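Local coordinates for Glyoxalase/bleomycin resistance protein/dioxygenase (Catenulispora acidiphila, PDB 4N04) that is of unproven function but may act as a dioxygenase of the glyoxalase/bleomycin resistance superfamily, at residues G18-W23 against L51-R56; F34-H37 against A41-Q44. The protein carries 1 engineered substitution. All coordinates share one frame; numbering follows the deposited sequence.

Contact 1. Residues G18-W23 against L51-R56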
ATOM      1  N   GLY A  18      11.858   9.442   0.575  1.00 51.93           N
ATOM      2  CA  GLY A  18      12.457   8.561   1.563  1.00 45.64           C
ATOM      3  C   GLY A  18      11.512   8.042   2.637  1.00 46.89           C
ATOM      4  O   GLY A  18      11.499   6.844   2.933  1.00 45.58           O
ATOM      5  N   ALA A  19      10.711   8.932   3.223  1.00 45.67           N
ATOM      6  CA  ALA A  19       9.740   8.513   4.237  1.00 44.53           C
ATOM      7  C   ALA A  19       8.731   7.543   3.635  1.00 49.94           C
ATOM      8  O   ALA A  19       8.390   6.519   4.231  1.00 52.45           O
ATOM      9  CB  ALA A  19       9.031   9.704   4.830  1.00 44.09           C
ATOM     10  N   ALA A  20       8.269   7.866   2.435  1.00 44.64           N
ATOM     11  CA  ALA A  20       7.254   7.057   1.776  1.00 45.91           C
ATOM     12  C   ALA A  20       7.802   5.677   1.407  1.00 46.44           C
ATOM     13  O   ALA A  20       7.133   4.656   1.603  1.00 43.20           O
ATOM     14  CB  ALA A  20       6.698   7.783   0.540  1.00 42.28           C
ATOM     15  N   LEU A  21       9.013   5.651   0.866  1.00 43.98           N
ATOM     16  CA  LEU A  21       9.640   4.399   0.482  1.00 46.80           C
ATOM     17  C   LEU A  21       9.800   3.494   1.701  1.00 50.54           C
ATOM     18  O   LEU A  21       9.504   2.297   1.632  1.00 49.04           O
ATOM     19  CB  LEU A  21      10.993   4.664  -0.174  1.00 45.21           C
ATOM     20  CG  LEU A  21      11.880   3.465  -0.513  1.00 51.99           C
ATOM     21  CD1 LEU A  21      11.154   2.462  -1.390  1.00 45.66           C
ATOM     22  CD2 LEU A  21      13.141   3.963  -1.210  1.00 53.28           C
ATOM     23  N   ALA A  22      10.254   4.071   2.811  1.00 45.36           N
ATOM     24  CA  ALA A  22      10.423   3.318   4.042  1.00 56.81           C
ATOM     25  C   ALA A  22       9.091   2.704   4.466  1.00 57.02           C
ATOM     26  O   ALA A  22       8.986   1.489   4.696  1.00 57.21           O
ATOM     27  CB  ALA A  22      10.959   4.218   5.131  1.00 46.21           C
ATOM     28  N   TRP A  23       8.069   3.554   4.545  1.00 54.77           N
ATOM     29  CA  TRP A  23       6.748   3.135   4.985  1.00 43.93           C
ATOM     30  C   TRP A  23       6.149   2.053   4.091  1.00 43.64           C
ATOM     31  O   TRP A  23       5.699   1.024   4.586  1.00 44.67           O
ATOM     32  CB  TRP A  23       5.813   4.336   5.081  1.00 43.19           C
ATOM     33  CG  TRP A  23       4.504   4.008   5.710  1.00 48.10           C
ATOM     34  CD1 TRP A  23       4.206   4.032   7.041  1.00 42.83           C
ATOM     35  CD2 TRP A  23       3.306   3.601   5.037  1.00 44.94           C
ATOM     36  NE1 TRP A  23       2.900   3.662   7.239  1.00 42.25           N
ATOM     37  CE2 TRP A  23       2.323   3.397   6.025  1.00 45.46           C
ATOM     38  CE3 TRP A  23       2.969   3.388   3.695  1.00 44.91           C
ATOM     39  CZ2 TRP A  23       1.028   2.991   5.714  1.00 41.04           C
ATOM     40  CZ3 TRP A  23       1.678   2.982   3.391  1.00 40.87           C
ATOM     41  CH2 TRP A  23       0.730   2.785   4.396  1.00 40.63           C
ATOM     42  N   LEU A  51       2.098  -1.560  -7.831  1.00 41.20           N
ATOM     43  CA  LEU A  51       1.868  -0.338  -7.087  1.00 37.98           C
ATOM     44  C   LEU A  51       3.119   0.507  -7.215  1.00 39.99           C
ATOM     45  O   LEU A  51       4.232  -0.008  -7.071  1.00 42.85           O
ATOM     46  CB  LEU A  51       1.622  -0.666  -5.615  1.00 40.64           C
ATOM     47  CG  LEU A  51       1.607   0.504  -4.624  1.00 43.13           C
ATOM     48  CD1 LEU A  51       0.369   1.365  -4.828  1.00 39.04           C
ATOM     49  CD2 LEU A  51       1.685   0.001  -3.181  1.00 43.26           C
ATOM     50  N   TYR A  52       2.956   1.796  -7.493  1.00 33.23           N
ATOM     51  CA  TYR A  52       4.109   2.686  -7.510  1.00 35.93           C
ATOM     52  C   TYR A  52       3.914   3.997  -6.750  1.00 38.82           C
ATOM     53  O   TYR A  52       2.815   4.548  -6.702  1.00 43.56           O
ATOM     54  CB  TYR A  52       4.599   2.946  -8.942  1.00 33.78           C
ATOM     55  CG  TYR A  52       3.722   3.851  -9.775  1.00 35.50           C
ATOM     56  CD1 TYR A  52       4.004   5.210  -9.892  1.00 36.82           C
ATOM     57  CD2 TYR A  52       2.621   3.348 -10.461  1.00 35.69           C
ATOM     58  CE1 TYR A  52       3.204   6.047 -10.666  1.00 37.73           C
ATOM     59  CE2 TYR A  52       1.822   4.175 -11.245  1.00 34.90           C
ATOM     60  CZ  TYR A  52       2.113   5.521 -11.342  1.00 37.13           C
ATOM     61  OH  TYR A  52       1.311   6.342 -12.109  1.00 37.84           O
ATOM     62  N   ILE A  53       4.997   4.479  -6.152  1.00 39.66           N
ATOM     63  CA  ILE A  53       5.020   5.795  -5.532  1.00 34.66           C
ATOM     64  C   ILE A  53       5.934   6.724  -6.326  1.00 37.52           C
ATOM     65  O   ILE A  53       6.945   6.301  -6.889  1.00 37.84           O
ATOM     66  CB  ILE A  53       5.492   5.724  -4.071  1.00 36.06           C
ATOM     67  CG1 ILE A  53       6.931   5.197  -4.007  1.00 37.89           C
ATOM     68  CG2 ILE A  53       4.569   4.837  -3.259  1.00 35.81           C
ATOM     69  CD1 ILE A  53       7.503   5.110  -2.601  1.00 39.59           C
ATOM     70  N   VAL A  54       5.577   7.997  -6.380  1.00 36.99           N
ATOM     71  CA  VAL A  54       6.408   8.973  -7.066  1.00 35.77           C
ATOM     72  C   VAL A  54       6.343  10.268  -6.279  1.00 38.46           C
ATOM     73  O   VAL A  54       5.309  10.592  -5.710  1.00 35.43           O
ATOM     74  CB  VAL A  54       5.930   9.203  -8.517  1.00 34.78           C
ATOM     75  CG1 VAL A  54       4.447   9.521  -8.548  1.00 33.10           C
ATOM     76  CG2 VAL A  54       6.746  10.312  -9.192  1.00 35.97           C
ATOM     77  N   GLU A  55       7.448  10.999  -6.214  1.00 39.40           N
ATOM     78  CA  GLU A  55       7.442  12.270  -5.516  1.00 40.39           C
ATOM     79  C   GLU A  55       6.735  13.344  -6.361  1.00 39.79           C
ATOM     80  O   GLU A  55       7.278  13.825  -7.345  1.00 40.15           O
ATOM     81  CB  GLU A  55       8.868  12.675  -5.150  1.00 47.68           C
ATOM     82  CG  GLU A  55       8.953  13.861  -4.202  1.00 55.42           C
ATOM     83  CD  GLU A  55      10.352  14.080  -3.616  1.00 66.30           C
ATOM     84  OE1 GLU A  55      10.888  15.191  -3.788  1.00 72.69           O
ATOM     85  OE2 GLU A  55      10.910  13.161  -2.969  1.00 68.26           O
ATOM     86  N   ARG A  56       5.495  13.665  -6.002  1.00 39.08           N
ATOM     87  CA  ARG A  56       4.774  14.795  -6.589  1.00 42.55           C
ATOM     88  C   ARG A  56       4.022  15.428  -5.430  1.00 42.23           C
ATOM     89  O   ARG A  56       2.840  15.134  -5.213  1.00 41.37           O
ATOM     90  CB  ARG A  56       3.774  14.360  -7.676  1.00 42.31           C
ATOM     91  CG  ARG A  56       4.244  13.235  -8.575  1.00 47.43           C
ATOM     92  CD  ARG A  56       4.370  13.658 -10.021  1.00 52.93           C
ATOM     93  NE  ARG A  56       3.095  13.774 -10.737  1.00 50.87           N
ATOM     94  CZ  ARG A  56       2.605  14.927 -11.179  1.00 52.03           C
ATOM     95  NH1 ARG A  56       1.457  14.973 -11.836  1.00 42.56           N
ATOM     96  NH2 ARG A  56       3.278  16.049 -10.959  1.00 59.15           N
TER

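Contact 2. Residues F34-H37 against A41-Q44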
ATOM      1  N   PHE A  34      11.630  -2.369  -8.865  1.00 50.35           N
ATOM      2  CA  PHE A  34      12.596  -1.519  -9.562  1.00 48.78           C
ATOM      3  C   PHE A  34      12.325  -0.042  -9.346  1.00 51.27           C
ATOM      4  O   PHE A  34      11.228   0.337  -8.923  1.00 49.17           O
ATOM      5  CB  PHE A  34      12.655  -1.820 -11.064  1.00 49.03           C
ATOM      6  CG  PHE A  34      11.346  -1.665 -11.786  1.00 48.63           C
ATOM      7  CD1 PHE A  34      11.097  -0.535 -12.566  1.00 54.26           C
ATOM      8  CD2 PHE A  34      10.378  -2.667 -11.728  1.00 48.51           C
ATOM      9  CE1 PHE A  34       9.890  -0.393 -13.259  1.00 48.30           C
ATOM     10  CE2 PHE A  34       9.171  -2.539 -12.417  1.00 51.26           C
ATOM     11  CZ  PHE A  34       8.923  -1.395 -13.182  1.00 52.13           C
ATOM     12  N   TYR A  35      13.329   0.785  -9.642  1.00 48.87           N
ATOM     13  CA  TYR A  35      13.186   2.239  -9.600  1.00 60.62           C
ATOM     14  C   TYR A  35      13.289   2.842 -10.997  1.00 59.83           C
ATOM     15  O   TYR A  35      14.379   2.985 -11.526  1.00 62.82           O
ATOM     16  CB  TYR A  35      14.256   2.887  -8.721  1.00 49.26           C
ATOM     17  CG  TYR A  35      14.305   2.414  -7.294  1.00 49.24           C
ATOM     18  CD1 TYR A  35      13.875   3.230  -6.259  1.00 49.02           C
ATOM     19  CD2 TYR A  35      14.792   1.158  -6.978  1.00 49.55           C
ATOM     20  CE1 TYR A  35      13.925   2.806  -4.946  1.00 54.43           C
ATOM     21  CE2 TYR A  35      14.843   0.718  -5.672  1.00 49.66           C
ATOM     22  CZ  TYR A  35      14.415   1.546  -4.658  1.00 58.60           C
ATOM     23  OH  TYR A  35      14.478   1.097  -3.357  1.00 61.83           O
ATOM     24  N   PRO A  36      12.149   3.207 -11.595  1.00 61.33           N
ATOM     25  CA  PRO A  36      12.144   3.948 -12.862  1.00 60.64           C
ATOM     26  C   PRO A  36      13.047   5.183 -12.814  1.00 61.17           C
ATOM     27  O   PRO A  36      13.719   5.467 -13.797  1.00 67.81           O
ATOM     28  CB  PRO A  36      10.685   4.370 -13.008  1.00 59.99           C
ATOM     29  CG  PRO A  36       9.929   3.325 -12.278  1.00 59.24           C
ATOM     30  CD  PRO A  36      10.787   2.917 -11.117  1.00 57.39           C
ATOM     31  N   HIS A  37      13.051   5.912 -11.702  1.00 55.86           N
ATOM     32  CA  HIS A  37      14.056   6.946 -11.478  1.00 55.44           C
ATOM     33  C   HIS A  37      14.324   7.117  -9.987  1.00 56.68           C
ATOM     34  O   HIS A  37      13.983   6.241  -9.200  1.00 58.86           O
ATOM     35  CB  HIS A  37      13.694   8.268 -12.164  1.00 59.72           C
ATOM     36  CG  HIS A  37      12.501   8.958 -11.585  1.00 62.27           C
ATOM     37  ND1 HIS A  37      12.566   9.725 -10.441  1.00 64.74           N
ATOM     38  CD2 HIS A  37      11.218   9.023 -12.009  1.00 67.66           C
ATOM     39  CE1 HIS A  37      11.369  10.219 -10.176  1.00 69.43           C
ATOM     40  NE2 HIS A  37      10.532   9.810 -11.112  1.00 71.24           N
ATOM     41  N   ALA A  41       9.378   4.460  -7.163  1.00 46.73           N
ATOM     42  CA  ALA A  41       9.569   3.064  -6.832  1.00 42.97           C
ATOM     43  C   ALA A  41       8.317   2.280  -7.210  1.00 47.44           C
ATOM     44  O   ALA A  41       7.196   2.711  -6.931  1.00 48.21           O
ATOM     45  CB  ALA A  41       9.870   2.920  -5.352  1.00 39.16           C
ATOM     46  N   VAL A  42       8.525   1.136  -7.849  1.00 37.30           N
ATOM     47  CA  VAL A  42       7.461   0.262  -8.313  1.00 36.90           C
ATOM     48  C   VAL A  42       7.544  -1.087  -7.602  1.00 44.02           C
ATOM     49  O   VAL A  42       8.616  -1.684  -7.525  1.00 45.96           O
ATOM     50  CB  VAL A  42       7.606  -0.004  -9.820  1.00 37.69           C
ATOM     51  CG1 VAL A  42       6.550  -0.977 -10.308  1.00 37.24           C
ATOM     52  CG2 VAL A  42       7.552   1.290 -10.598  1.00 37.88           C
ATOM     53  N   TRP A  43       6.422  -1.556  -7.063  1.00 41.22           N
ATOM     54  CA  TRP A  43       6.336  -2.907  -6.526  1.00 37.33           C
ATOM     55  C   TRP A  43       5.457  -3.734  -7.431  1.00 45.06           C
ATOM     56  O   TRP A  43       4.326  -3.345  -7.737  1.00 43.89           O
ATOM     57  CB  TRP A  43       5.697  -2.936  -5.143  1.00 37.71           C
ATOM     58  CG  TRP A  43       6.537  -2.462  -4.028  1.00 38.32           C
ATOM     59  CD1 TRP A  43       7.187  -3.233  -3.117  1.00 39.62           C
ATOM     60  CD2 TRP A  43       6.792  -1.106  -3.661  1.00 43.22           C
ATOM     61  NE1 TRP A  43       7.841  -2.444  -2.207  1.00 40.30           N
ATOM     62  CE2 TRP A  43       7.621  -1.131  -2.520  1.00 44.36           C
ATOM     63  CE3 TRP A  43       6.408   0.132  -4.189  1.00 37.76           C
ATOM     64  CZ2 TRP A  43       8.070   0.029  -1.894  1.00 40.18           C
ATOM     65  CZ3 TRP A  43       6.858   1.286  -3.571  1.00 44.09           C
ATOM     66  CH2 TRP A  43       7.677   1.228  -2.433  1.00 43.79           C
ATOM     67  N   GLN A  44       5.965  -4.885  -7.853  1.00 46.30           N
ATOM     68  CA  GLN A  44       5.096  -5.874  -8.456  1.00 46.80           C
ATOM     69  C   GLN A  44       4.519  -6.712  -7.337  1.00 44.62           C
ATOM     70  O   GLN A  44       5.257  -7.393  -6.623  1.00 45.27           O
ATOM     71  CB  GLN A  44       5.839  -6.767  -9.430  1.00 47.34           C
ATOM     72  CG  GLN A  44       4.934  -7.825 -10.005  1.00 49.87           C
ATOM     73  CD  GLN A  44       5.435  -8.330 -11.325  1.00 55.86           C
ATOM     74  OE1 GLN A  44       5.892  -7.553 -12.160  1.00 59.13           O
ATOM     75  NE2 GLN A  44       5.371  -9.638 -11.522  1.00 59.22           N
TER

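Contact 1. Residues G18-W23 against L51-R56
Leu21 in the first turns of helix 17-28 and Ile53 on strand 49-55 face each other with their CA atoms 7.7 Å apart, so the helix lies against one side of the strand, and of the residues in 51-56 it is Ile53 that carries the contact with 18-23. Its extended ethyl arm ends in a methyl at the helix: Ile53 CD1 stands 3.8 Å from Leu21 CA and 4.1 Å from Ala20 C. The methyl thus meets the helix at the link between two residues and lies closer to the main chain than to either CB. The torsions account for this reach: CG1 lies between the backbone N and the carbonyl carbon (chi1 62°), and chi2 of 179° stretches CD1 straight outward from the strand. Ala20 points its methyl at the strand, with CB 4.2 Å from Ile53 CD1; a residue this small lets the helix backbone come down close to the sheet. Leu21 adds its CB, 4.3 Å from Ile53 CD1, while the rest of its side chain runs on to Trp43 and Pro32. All are van der Waals contacts, those between side chains apolar, and isoleucine suits the place because a beta-branched residue fits an extended strand and still offers a long hydrocarbon arm. Val14, Phe17 and Tyr24 also pack on Ile53, so strand 8-14 and the helix both contribute to the core round it, with Trp43 of strand 40-46. Near the start of the helix, Glu55 OE2 accepts a hydrogen bond from Phe17 N, a polar tie at the end of the same strand. A helix laid over one face of a four-stranded mixed sheet, with strand 49-55 beside and parallel to strand 8-14, is the βαβββ module of the vicinal oxygen chelate (VOC) fold, to which the glyoxalase family belongs.

Contact 2. Residues F34-H37 against A41-Q44
The beta hairpin of strands 34-37 and 40-46 forms one border of the N-terminal sheet, and Phe34 and Val42 are its antiparallel hydrogen-bonded pair. Val42 N gives a hydrogen bond of 3.0 Å to Phe34 O; the return bond from Phe34 N to Val42 O is weak at 3.4 Å. Both side chains rise from the same face of the sheet. Phe34 CG sits between its backbone N and carbonyl carbon (chi1 58°), which brings the ring across to its partner. Val42 CB then lies over one face of the Phe34 ring, 4.0 Å from its centroid, in a CH-pi contact, and Val42 CG1 comes within 3.7 Å of Phe34 CE2. The second methyl of the branched valine, Val42 CG2, meets Pro36 CG at 3.6 Å, so the fork is shared between an aromatic and a proline where the chain turns a corner. Away from this face, Ala41 offers a small buried methyl to the obliquely placed ring of Tyr35, with Tyr35 CE1 4.1 Å from Ala41 CB. Tyr35 also touches Leu21 of helix 17-28, while Ala41 pairs on its far side with Ile53 of strand 49-55 and Val42 packs on Leu50 and Tyr52.

From the N terminus, strand 8-14 leads into helix 17-28, and the chain then runs through strands 34-37, 40-46 and 49-55. Contact 1 closes the long loop from the helix to the last of these strands; contact 2 is nested inside it as a short hairpin with three residues between its segments. The two meet where strands 40-46 and 49-55 are neighbours: Leu51 O and Trp43 N are 2.7 Å apart, Ile53 N and Ala41 O 2.9 Å, both probable hydrogen bonds. Contact 2 joins the edge strand to the sheet, contact 1 joins the helix to that sheet, and Tyr52 CB packs on Val42 CG2 at 3.8 Å between them.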